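Local coordinates for protein toluene, o-xylene monooxygenase oxygenase subunit (PDB 2INC) that forms part of the oxygenase component of a bacterial toluene/o-xylene monooxygenase, which probably uses molecular oxygen to hydroxylate aromatic hydrocarbons such as toluene and o-xylene, at residues 57-62 and 275-280; 208-213 and 282-287; 214-219 and 259-264; 288-293 and 313-318. All coordinates share one frame; numbering follows the deposited sequence.

Contact 1 of 4, residues 57-62 and 275-280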
# COMPACT_ATOMS: atom_id res chain seq x y z
N ASP B 57 -10.20 -39.68 17.24
CA ASP B 57 -11.19 -40.53 17.95
C ASP B 57 -12.35 -39.80 18.62
O ASP B 57 -13.11 -40.43 19.40
CB ASP B 57 -10.50 -41.39 18.96
CG ASP B 57 -9.64 -42.44 18.32
OD1 ASP B 57 -9.74 -42.65 17.06
OD2 ASP B 57 -8.83 -43.03 19.06
N SER B 58 -12.50 -38.51 18.34
CA SER B 58 -13.57 -37.75 18.98
C SER B 58 -14.90 -38.36 18.55
O SER B 58 -15.06 -38.71 17.38
CB SER B 58 -13.53 -36.28 18.57
OG SER B 58 -14.57 -35.56 19.19
N PRO B 59 -15.85 -38.50 19.50
CA PRO B 59 -17.21 -38.92 19.11
C PRO B 59 -17.98 -37.95 18.24
O PRO B 59 -19.00 -38.32 17.65
CB PRO B 59 -17.94 -39.09 20.46
CG PRO B 59 -17.11 -38.32 21.45
CD PRO B 59 -15.70 -38.34 20.96
N LEU B 60 -17.53 -36.68 18.18
CA LEU B 60 -18.12 -35.73 17.23
C LEU B 60 -17.57 -35.98 15.82
O LEU B 60 -16.41 -35.70 15.53
CB LEU B 60 -17.81 -34.29 17.66
CG LEU B 60 -18.57 -33.20 16.92
CD1 LEU B 60 -20.06 -33.22 17.33
CD2 LEU B 60 -17.96 -31.81 17.27
N LYS B 61 -18.42 -36.47 14.92
CA LYS B 61 -17.92 -37.05 13.67
C LYS B 61 -18.44 -36.35 12.44
O LYS B 61 -19.55 -35.87 12.43
CB LYS B 61 -18.23 -38.55 13.61
CG LYS B 61 -17.35 -39.37 14.51
CD LYS B 61 -17.88 -40.77 14.59
CE LYS B 61 -17.45 -41.43 15.87
NZ LYS B 61 -18.01 -42.80 15.92
N HIS B 62 -17.60 -36.29 11.39
CA HIS B 62 -18.04 -35.82 10.07
C HIS B 62 -17.08 -36.41 9.04
O HIS B 62 -15.92 -36.63 9.35
CB HIS B 62 -18.02 -34.30 10.01
CG HIS B 62 -18.89 -33.73 8.94
ND1 HIS B 62 -18.54 -33.76 7.61
CD2 HIS B 62 -20.10 -33.13 9.00
CE1 HIS B 62 -19.49 -33.18 6.89
NE2 HIS B 62 -20.44 -32.79 7.71
N ARG B 275 -25.98 -34.52 17.41
CA ARG B 275 -26.79 -33.75 18.36
C ARG B 275 -26.72 -34.38 19.75
O ARG B 275 -26.48 -33.69 20.74
CB ARG B 275 -28.23 -33.61 17.89
CG ARG B 275 -29.12 -32.72 18.76
CD ARG B 275 -30.63 -32.86 18.38
NE ARG B 275 -30.80 -32.80 16.92
CZ ARG B 275 -31.15 -31.72 16.23
NH1 ARG B 275 -31.44 -30.57 16.87
NH2 ARG B 275 -31.23 -31.80 14.89
N GLU B 276 -26.87 -35.69 19.83
CA GLU B 276 -26.85 -36.36 21.11
C GLU B 276 -25.46 -36.25 21.74
O GLU B 276 -25.32 -36.14 22.97
CB GLU B 276 -27.29 -37.84 20.98
CG GLU B 276 -28.74 -38.08 20.37
CD GLU B 276 -28.91 -37.65 18.87
OE1 GLU B 276 -28.08 -38.00 17.99
OE2 GLU B 276 -29.92 -36.95 18.58
N VAL B 277 -24.42 -36.28 20.91
CA VAL B 277 -23.05 -36.21 21.42
C VAL B 277 -22.87 -34.79 22.03
O VAL B 277 -22.35 -34.65 23.13
CB VAL B 277 -22.00 -36.48 20.30
CG1 VAL B 277 -20.64 -35.88 20.69
CG2 VAL B 277 -21.81 -37.98 20.08
N LEU B 278 -23.36 -33.78 21.31
CA LEU B 278 -23.25 -32.38 21.75
C LEU B 278 -24.13 -32.12 22.98
O LEU B 278 -23.69 -31.45 23.93
CB LEU B 278 -23.59 -31.42 20.63
CG LEU B 278 -22.53 -31.34 19.51
CD1 LEU B 278 -23.14 -30.69 18.33
CD2 LEU B 278 -21.24 -30.58 19.90
N GLN B 279 -25.35 -32.68 23.00
CA GLN B 279 -26.23 -32.49 24.15
C GLN B 279 -25.73 -33.14 25.40
O GLN B 279 -25.94 -32.63 26.50
CB GLN B 279 -27.63 -32.96 23.83
CG GLN B 279 -28.26 -32.08 22.83
CD GLN B 279 -29.62 -32.60 22.43
OE1 GLN B 279 -29.84 -33.80 22.28
NE2 GLN B 279 -30.54 -31.69 22.24
N LYS B 280 -25.03 -34.25 25.26
CA LYS B 280 -24.44 -34.93 26.41
C LYS B 280 -23.29 -34.14 26.99
O LYS B 280 -23.08 -34.12 28.22
CB LYS B 280 -23.93 -36.30 26.02
CG LYS B 280 -23.47 -37.17 27.21
CD LYS B 280 -22.81 -38.57 26.83
CE LYS B 280 -23.49 -39.31 25.65
NZ LYS B 280 -24.98 -39.02 25.53
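V277 projects from helix 274-299 toward the loop and sets its two methyls against the step formed by P59 and L60. The two methyls divide the work. CG2 leans on P59, lying 3.7 Å from P59 O and 4.0 Å from P59 CB, and thus touches both the carbonyl oxygen and CB of the ring. CG1 lies by the next peptide, 4.1 Å from L60 N. L60 answers with a bump of its own. With CG anti to the backbone N (chi1 -169°), the side chain swings out toward the helix, and CD1 settles against the branched end of L278, 3.8 Å from L278 CG and 3.9 Å from L278 CD2. The two leucines meet at a slant rather than alongside each other. No hydrogen bond joins the two segments, and they meet by shape; just beyond them, N274 ND2 bonds K61 O. Within the loop, a weak bond of 3.3 Å from L60 N to S58 OG helps to shape the turn, and S58 OG is also bonded to D207. The loop after helix 46-56 lies across the beginning of helix 274-299, where W281 continues the apolar surface under S58, P59 and L60, while L60 also reaches W208 of helix 208-237 and A268 of helix 241-268.

Contact 2 of 4, residues 208-213 and 282-287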
# COMPACT_ATOMS: atom_id res chain seq x y z
N TRP B 208 -11.22 -32.61 20.91
CA TRP B 208 -11.47 -31.34 20.24
C TRP B 208 -12.93 -30.91 20.36
O TRP B 208 -13.22 -29.70 20.60
CB TRP B 208 -10.98 -31.33 18.79
CG TRP B 208 -11.94 -31.91 17.75
CD1 TRP B 208 -12.01 -33.18 17.34
CD2 TRP B 208 -12.97 -31.19 17.06
NE1 TRP B 208 -13.02 -33.32 16.40
CE2 TRP B 208 -13.62 -32.11 16.22
CE3 TRP B 208 -13.37 -29.85 17.06
CZ2 TRP B 208 -14.65 -31.73 15.36
CZ3 TRP B 208 -14.44 -29.47 16.22
CH2 TRP B 208 -15.07 -30.42 15.40
N GLY B 209 -13.83 -31.88 20.21
CA GLY B 209 -15.29 -31.58 20.21
C GLY B 209 -15.76 -31.22 21.61
O GLY B 209 -16.57 -30.32 21.80
N GLU B 210 -15.24 -31.91 22.61
CA GLU B 210 -15.52 -31.49 23.99
C GLU B 210 -14.97 -30.11 24.32
O GLU B 210 -15.62 -29.34 25.06
CB GLU B 210 -15.00 -32.48 25.02
CG GLU B 210 -15.76 -32.23 26.32
CD GLU B 210 -15.44 -33.22 27.43
OE1 GLU B 210 -14.55 -34.08 27.24
OE2 GLU B 210 -16.10 -33.12 28.48
N ALA B 211 -13.77 -29.82 23.82
CA ALA B 211 -13.13 -28.52 24.07
C ALA B 211 -13.94 -27.41 23.47
O ALA B 211 -14.21 -26.40 24.14
CB ALA B 211 -11.68 -28.49 23.50
N PHE B 212 -14.35 -27.60 22.23
CA PHE B 212 -15.28 -26.69 21.61
C PHE B 212 -16.57 -26.48 22.40
O PHE B 212 -17.03 -25.34 22.56
CB PHE B 212 -15.55 -27.17 20.19
CG PHE B 212 -16.68 -26.44 19.49
CD1 PHE B 212 -16.51 -25.13 19.05
CD2 PHE B 212 -17.88 -27.07 19.28
CE1 PHE B 212 -17.54 -24.43 18.42
CE2 PHE B 212 -18.94 -26.39 18.64
CZ PHE B 212 -18.75 -25.07 18.21
N THR B 213 -17.20 -27.57 22.85
CA THR B 213 -18.44 -27.45 23.61
C THR B 213 -18.17 -26.76 24.93
O THR B 213 -18.82 -25.77 25.29
CB THR B 213 -19.07 -28.84 23.80
OG1 THR B 213 -19.28 -29.42 22.50
CG2 THR B 213 -20.41 -28.73 24.55
N VAL B 282 -22.92 -30.80 26.65
CA VAL B 282 -23.62 -29.63 27.21
C VAL B 282 -24.18 -30.01 28.60
O VAL B 282 -24.02 -29.24 29.56
CB VAL B 282 -24.72 -29.07 26.23
CG1 VAL B 282 -25.66 -28.12 26.95
CG2 VAL B 282 -24.08 -28.30 25.04
N ALA B 283 -24.76 -31.22 28.73
CA ALA B 283 -25.37 -31.59 30.01
C ALA B 283 -24.35 -31.82 31.09
O ALA B 283 -24.65 -31.57 32.26
CB ALA B 283 -26.33 -32.80 29.88
N LYS B 284 -23.13 -32.23 30.71
CA LYS B 284 -22.02 -32.39 31.68
C LYS B 284 -21.53 -31.03 32.20
O LYS B 284 -21.22 -30.88 33.39
CB LYS B 284 -20.87 -33.15 30.99
CG LYS B 284 -19.52 -33.15 31.71
CD LYS B 284 -18.42 -33.86 30.88
CE LYS B 284 -17.10 -33.74 31.63
NZ LYS B 284 -16.01 -34.52 31.04
N TRP B 285 -21.43 -30.05 31.29
CA TRP B 285 -20.75 -28.76 31.57
C TRP B 285 -21.74 -27.70 32.09
O TRP B 285 -21.36 -26.86 32.94
CB TRP B 285 -19.92 -28.27 30.35
CG TRP B 285 -18.72 -29.12 30.14
CD1 TRP B 285 -18.56 -30.14 29.25
CD2 TRP B 285 -17.49 -29.07 30.92
NE1 TRP B 285 -17.31 -30.74 29.44
CE2 TRP B 285 -16.64 -30.07 30.43
CE3 TRP B 285 -17.05 -28.24 31.94
CZ2 TRP B 285 -15.38 -30.31 30.96
CZ3 TRP B 285 -15.77 -28.48 32.49
CH2 TRP B 285 -14.96 -29.49 31.98
N GLU B 286 -22.99 -27.74 31.60
CA GLU B 286 -24.05 -26.80 32.02
C GLU B 286 -24.18 -26.55 33.54
O GLU B 286 -24.31 -25.40 33.97
CB GLU B 286 -25.41 -27.18 31.40
CG GLU B 286 -26.02 -26.07 30.56
CD GLU B 286 -27.50 -26.31 30.17
OE1 GLU B 286 -28.08 -25.51 29.38
OE2 GLU B 286 -28.08 -27.31 30.67
N PRO B 287 -24.16 -27.60 34.38
CA PRO B 287 -24.25 -27.35 35.83
C PRO B 287 -23.10 -26.51 36.43
O PRO B 287 -23.32 -25.74 37.38
CB PRO B 287 -24.17 -28.76 36.43
CG PRO B 287 -24.55 -29.67 35.36
CD PRO B 287 -24.06 -29.05 34.10
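E210 reaches across from helix 208-237 to K284 and W285 of helix 274-299, two helices of a bundle consistent with the ferritin-like fold of this hydroxylase family. Their local axes pass 10.6 Å apart at a signed crossing angle of -39°. The ionic part is a salt bridge: K284, fully extended, brings NZ to 2.9 Å from E210 OE2 on the syn side of that oxygen. The same oxygen accepts a hydrogen bond from the uncharged indole N-H on its anti side, W285 NE1 lying 2.8 Å from E210 OE2. This bond is nearly straight (162°) and lies close to the indole plane, while the carboxylate is turned 65° from the ring. Two donors thus grip one oxygen, and the indole is held by its N-H edge while K284 CG lies over one of its faces, toward the rim. Without the carboxylate, as with an alanine here, the K284 ammonium is likely to lose its counter-charge and the W285 N-H its acceptor across the interface. The apolar part lies one turn along, where T213 CG2 meets V282 CG2 at 3.7 Å. The methyl can face V282 because the hydroxyl is turned back into its own helix: with T213 OG1 beside the backbone N, it donates to G209 O over 2.9 Å. That carbonyl oxygen also takes the backbone N-H of T213, and the two donors come to it from opposite faces of the carbonyl plane.

Contact 3 of 4, residues 214-219 and 259-264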
# COMPACT_ATOMS: atom_id res chain seq x y z
N ALA B 214 -17.19 -27.24 25.68
CA ALA B 214 -16.96 -26.68 26.97
C ALA B 214 -16.60 -25.21 26.90
O ALA B 214 -17.14 -24.41 27.69
CB ALA B 214 -15.93 -27.52 27.78
N ILE B 215 -15.74 -24.82 25.96
CA ILE B 215 -15.27 -23.42 25.91
C ILE B 215 -16.26 -22.53 25.16
O ILE B 215 -16.65 -21.48 25.64
CB ILE B 215 -13.91 -23.31 25.19
CG1 ILE B 215 -12.84 -24.11 25.92
CG2 ILE B 215 -13.50 -21.84 25.05
CD1 ILE B 215 -12.62 -23.60 27.31
N ASN B 216 -16.67 -22.95 23.98
CA ASN B 216 -17.40 -22.02 23.12
C ASN B 216 -18.88 -22.13 23.37
O ASN B 216 -19.63 -21.13 23.16
CB ASN B 216 -17.13 -22.27 21.64
CG ASN B 216 -15.97 -21.40 21.10
OD1 ASN B 216 -15.06 -21.07 21.83
ND2 ASN B 216 -16.03 -21.03 19.82
N LEU B 217 -19.34 -23.33 23.72
CA LEU B 217 -20.81 -23.47 23.79
C LEU B 217 -21.32 -23.24 25.19
O LEU B 217 -22.48 -22.86 25.35
CB LEU B 217 -21.30 -24.81 23.22
CG LEU B 217 -21.01 -25.10 21.73
CD1 LEU B 217 -21.70 -26.37 21.26
CD2 LEU B 217 -21.37 -23.96 20.91
N VAL B 218 -20.46 -23.44 26.19
CA VAL B 218 -20.91 -23.39 27.57
C VAL B 218 -20.21 -22.28 28.34
O VAL B 218 -20.88 -21.38 28.84
CB VAL B 218 -20.72 -24.76 28.31
CG1 VAL B 218 -21.10 -24.63 29.80
CG2 VAL B 218 -21.58 -25.86 27.61
N THR B 219 -18.89 -22.34 28.44
CA THR B 219 -18.18 -21.36 29.25
C THR B 219 -18.32 -19.93 28.70
O THR B 219 -18.70 -18.99 29.43
CB THR B 219 -16.74 -21.77 29.33
OG1 THR B 219 -16.70 -23.05 29.95
CG2 THR B 219 -15.94 -20.79 30.17
N ARG B 259 -21.36 -16.78 16.22
CA ARG B 259 -21.74 -17.03 14.81
C ARG B 259 -21.01 -18.23 14.19
O ARG B 259 -21.63 -19.07 13.54
CB ARG B 259 -21.53 -15.79 13.96
CG ARG B 259 -22.59 -14.68 14.20
CD ARG B 259 -22.61 -13.69 13.05
NE ARG B 259 -21.37 -12.92 12.94
CZ ARG B 259 -21.11 -11.80 13.62
NH1 ARG B 259 -21.97 -11.36 14.52
NH2 ARG B 259 -19.98 -11.14 13.43
N TRP B 260 -19.70 -18.34 14.39
CA TRP B 260 -18.97 -19.47 13.83
C TRP B 260 -19.25 -20.74 14.63
O TRP B 260 -19.28 -21.83 14.03
CB TRP B 260 -17.48 -19.20 13.62
CG TRP B 260 -16.53 -19.38 14.82
CD1 TRP B 260 -15.96 -18.39 15.55
CD2 TRP B 260 -15.97 -20.61 15.30
NE1 TRP B 260 -15.09 -18.93 16.51
CE2 TRP B 260 -15.10 -20.29 16.37
CE3 TRP B 260 -16.12 -21.97 14.96
CZ2 TRP B 260 -14.39 -21.24 17.05
CZ3 TRP B 260 -15.45 -22.91 15.65
CH2 TRP B 260 -14.58 -22.56 16.69
N SER B 261 -19.48 -20.59 15.95
CA SER B 261 -19.80 -21.76 16.79
C SER B 261 -21.14 -22.35 16.33
O SER B 261 -21.28 -23.57 16.21
CB SER B 261 -19.85 -21.39 18.27
OG SER B 261 -18.58 -20.97 18.73
N SER B 262 -22.09 -21.46 16.02
CA SER B 262 -23.38 -21.89 15.53
C SER B 262 -23.24 -22.56 14.14
O SER B 262 -23.86 -23.59 13.90
CB SER B 262 -24.36 -20.72 15.53
OG SER B 262 -25.60 -21.18 15.03
N ALA B 263 -22.38 -22.03 13.27
CA ALA B 263 -22.20 -22.64 11.95
C ALA B 263 -21.63 -24.03 12.07
O ALA B 263 -22.04 -24.94 11.34
CB ALA B 263 -21.37 -21.76 11.03
N LEU B 264 -20.71 -24.21 13.01
CA LEU B 264 -20.10 -25.51 13.20
C LEU B 264 -21.09 -26.55 13.77
O LEU B 264 -21.12 -27.69 13.31
CB LEU B 264 -18.87 -25.41 14.10
CG LEU B 264 -17.99 -26.68 14.24
CD1 LEU B 264 -17.48 -27.21 12.91
CD2 LEU B 264 -16.84 -26.40 15.15
O HOH W 1 -18.98 -18.99 21.26
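N216 and S261 form the polar centre of a steep crossing between helix 208-237 and helix 241-268, whose local axes lie 10.2 Å apart at -105°. Segment 214-219 is itself a wider, pi-type turn, in which A214 O receives the N-H of T219, five residues on. At N216 the chain meets its neighbour. The carboxamide nitrogen, N216 ND2, donates to S261 OG at 2.8 Å; the bond is bent (146°) and tilts out of the amide plane. N216 ND2 also lies 3.2 Å from W260 CZ2, approaching the indole obliquely with the amide and ring planes turned steeply against each other. W260 can meet it because its CG stands between the backbone N and the carbonyl carbon (chi1 83°), a rotation that brings the ring beside S261, whose hydroxyl oxygen sits over its face. The backbone of N216 joins in through a water that donates to N216 O at 2.9 Å and to S261 OG at 3.2 Å. Next comes L217, adding an apolar touch from CD2 to S261 CB at 4.0 Å. T219 closes the turn by also bonding A214 O through OG1, 2.7 Å away. Beyond the segments, N216 ND2 is bonded to E151 and S261 OG to the carbonyl of H257. All the touching residues are buried, and at this crossing N216 ND2, N216 O and S261 OG are drawn into one network through direct bonds and a bridging water; hydroxyl and carboxylate both receive the amide nitrogen, which probably holds the amide in its orientation.

Contact 4 of 4, residues 288-293 and 313-318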
# COMPACT_ATOMS: atom_id res chain seq x y z
N LEU B 288 -21.88 -26.68 35.91
CA LEU B 288 -20.73 -25.84 36.35
C LEU B 288 -20.86 -24.41 35.90
O LEU B 288 -20.39 -23.49 36.58
CB LEU B 288 -19.40 -26.37 35.83
CG LEU B 288 -18.75 -27.51 36.59
CD1 LEU B 288 -17.51 -28.00 35.84
CD2 LEU B 288 -18.38 -27.09 37.99
N ALA B 289 -21.46 -24.21 34.73
CA ALA B 289 -21.76 -22.87 34.22
C ALA B 289 -22.83 -22.19 35.09
O ALA B 289 -22.74 -21.01 35.37
CB ALA B 289 -22.25 -22.94 32.78
N ASP B 290 -23.84 -22.95 35.50
CA ASP B 290 -24.81 -22.46 36.47
C ASP B 290 -24.14 -22.03 37.73
O ASP B 290 -24.37 -20.93 38.19
CB ASP B 290 -25.88 -23.50 36.77
CG ASP B 290 -26.85 -23.67 35.60
OD1 ASP B 290 -26.86 -22.79 34.70
OD2 ASP B 290 -27.61 -24.67 35.59
N LYS B 291 -23.31 -22.89 38.31
CA LYS B 291 -22.60 -22.53 39.51
C LYS B 291 -21.84 -21.21 39.32
O LYS B 291 -21.84 -20.35 40.20
CB LYS B 291 -21.60 -23.64 39.88
CG LYS B 291 -22.12 -24.68 40.89
CD LYS B 291 -20.98 -25.60 41.45
CE LYS B 291 -19.70 -24.82 41.75
NZ LYS B 291 -18.66 -25.12 40.74
N ALA B 292 -21.22 -21.04 38.15
CA ALA B 292 -20.41 -19.85 37.82
C ALA B 292 -21.19 -18.56 37.87
O ALA B 292 -20.77 -17.60 38.55
CB ALA B 292 -19.76 -20.06 36.42
N ILE B 293 -22.30 -18.54 37.12
CA ILE B 293 -23.24 -17.43 37.03
C ILE B 293 -23.81 -17.16 38.41
O ILE B 293 -23.84 -15.99 38.87
CB ILE B 293 -24.40 -17.76 36.03
CG1 ILE B 293 -23.89 -17.78 34.59
CG2 ILE B 293 -25.52 -16.74 36.17
CD1 ILE B 293 -24.92 -18.33 33.56
N ALA B 313 -30.18 -16.02 28.89
CA ALA B 313 -29.49 -15.47 27.72
C ALA B 313 -28.45 -16.44 27.23
O ALA B 313 -28.35 -16.67 26.04
CB ALA B 313 -28.85 -14.12 28.04
N SER B 314 -27.67 -17.03 28.14
CA SER B 314 -26.70 -18.04 27.76
C SER B 314 -27.34 -19.35 27.28
O SER B 314 -26.87 -19.94 26.33
CB SER B 314 -25.71 -18.28 28.90
OG SER B 314 -26.34 -18.77 30.06
N ARG B 315 -28.42 -19.82 27.92
CA ARG B 315 -29.10 -21.00 27.43
C ARG B 315 -29.67 -20.73 26.06
O ARG B 315 -29.65 -21.62 25.20
CB ARG B 315 -30.24 -21.41 28.40
CG ARG B 315 -29.68 -22.00 29.67
CD ARG B 315 -30.73 -22.14 30.75
NE ARG B 315 -30.06 -22.40 32.02
CZ ARG B 315 -30.67 -22.36 33.20
NH1 ARG B 315 -31.97 -22.07 33.26
NH2 ARG B 315 -29.99 -22.61 34.33
N TYR B 316 -30.13 -19.50 25.83
CA TYR B 316 -30.72 -19.14 24.53
C TYR B 316 -29.77 -19.27 23.32
O TYR B 316 -30.18 -19.57 22.20
CB TYR B 316 -31.29 -17.72 24.58
CG TYR B 316 -32.20 -17.41 23.44
CD1 TYR B 316 -33.39 -18.12 23.27
CD2 TYR B 316 -31.90 -16.41 22.53
CE1 TYR B 316 -34.25 -17.83 22.22
CE2 TYR B 316 -32.74 -16.12 21.47
CZ TYR B 316 -33.91 -16.84 21.32
OH TYR B 316 -34.78 -16.56 20.26
N VAL B 317 -28.49 -18.99 23.57
CA VAL B 317 -27.44 -19.17 22.58
C VAL B 317 -27.45 -20.61 22.06
O VAL B 317 -27.45 -20.83 20.84
CB VAL B 317 -26.09 -18.80 23.20
CG1 VAL B 317 -24.91 -19.13 22.24
CG2 VAL B 317 -26.12 -17.35 23.60
N ARG B 318 -27.47 -21.58 22.98
CA ARG B 318 -27.47 -23.00 22.62
C ARG B 318 -28.82 -23.44 22.03
O ARG B 318 -28.85 -24.20 21.05
CB ARG B 318 -27.07 -23.86 23.81
CG ARG B 318 -25.60 -23.69 24.24
CD ARG B 318 -25.17 -24.71 25.33
NE ARG B 318 -25.90 -24.47 26.57
CZ ARG B 318 -25.64 -23.47 27.41
NH1 ARG B 318 -24.64 -22.61 27.18
NH2 ARG B 318 -26.40 -23.31 28.50
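D290 and R315 meet at the more accessible border of a helical hairpin, formed by helices 274-299 and 303-319 running in roughly opposite directions; I293 and S314 pack on its inner side. The outer link is a salt bridge made by a single arginine nitrogen, R315 NH2, which lies 3.2 Å from D290 OD1 and 3.4 Å from D290 OD2. The bond to OD1 is fairly straight (161°) and runs close to the guanidinium plane, but it comes down on the carboxylate from above, 41° out of its plane. The flat groups are thus turned steeply against each other instead of pairing side by side as in a two-bond bridge. R315 spans the gap with a chain extended from CG to NE. Replacing D290 by a leucine would be likely to leave R315 NH2 without this carboxylate and its guanidinium less firmly placed. The inner side is buried and without a polar bond between the segments, and it is narrow. I293 points at the partner helix and gains further packing from A310 and K311 of helix 303-319 and from A222 of helix 208-237, while S314 rests on P221. S314 OG stands between its own backbone N and carbonyl carbon (chi1 62°), where it is bonded to the carbonyls of A310 and K311, and I293 CD1 touches that same oxygen at 3.8 Å.

From the N terminus, the loop at 57-62 is the first partner to appear, and contact 1 closes a long loop when the chain reaches 275-280. Helix 208-237 begins within that span and finds 282-287 beyond its end, so contacts 1 and 2 cross. Contact 3, between 214-219 and 259-264, opens and closes within both of these loops, joining helices 208-237 and 241-268. Contact 4 follows in series and folds the C-terminal helix 303-319 back on helix 274-299. That helix serves contacts 1, 2 and 4 in succession, while R318 ties contact 4 to E286 of contact 2 and to the L217 carbonyl of contact 3.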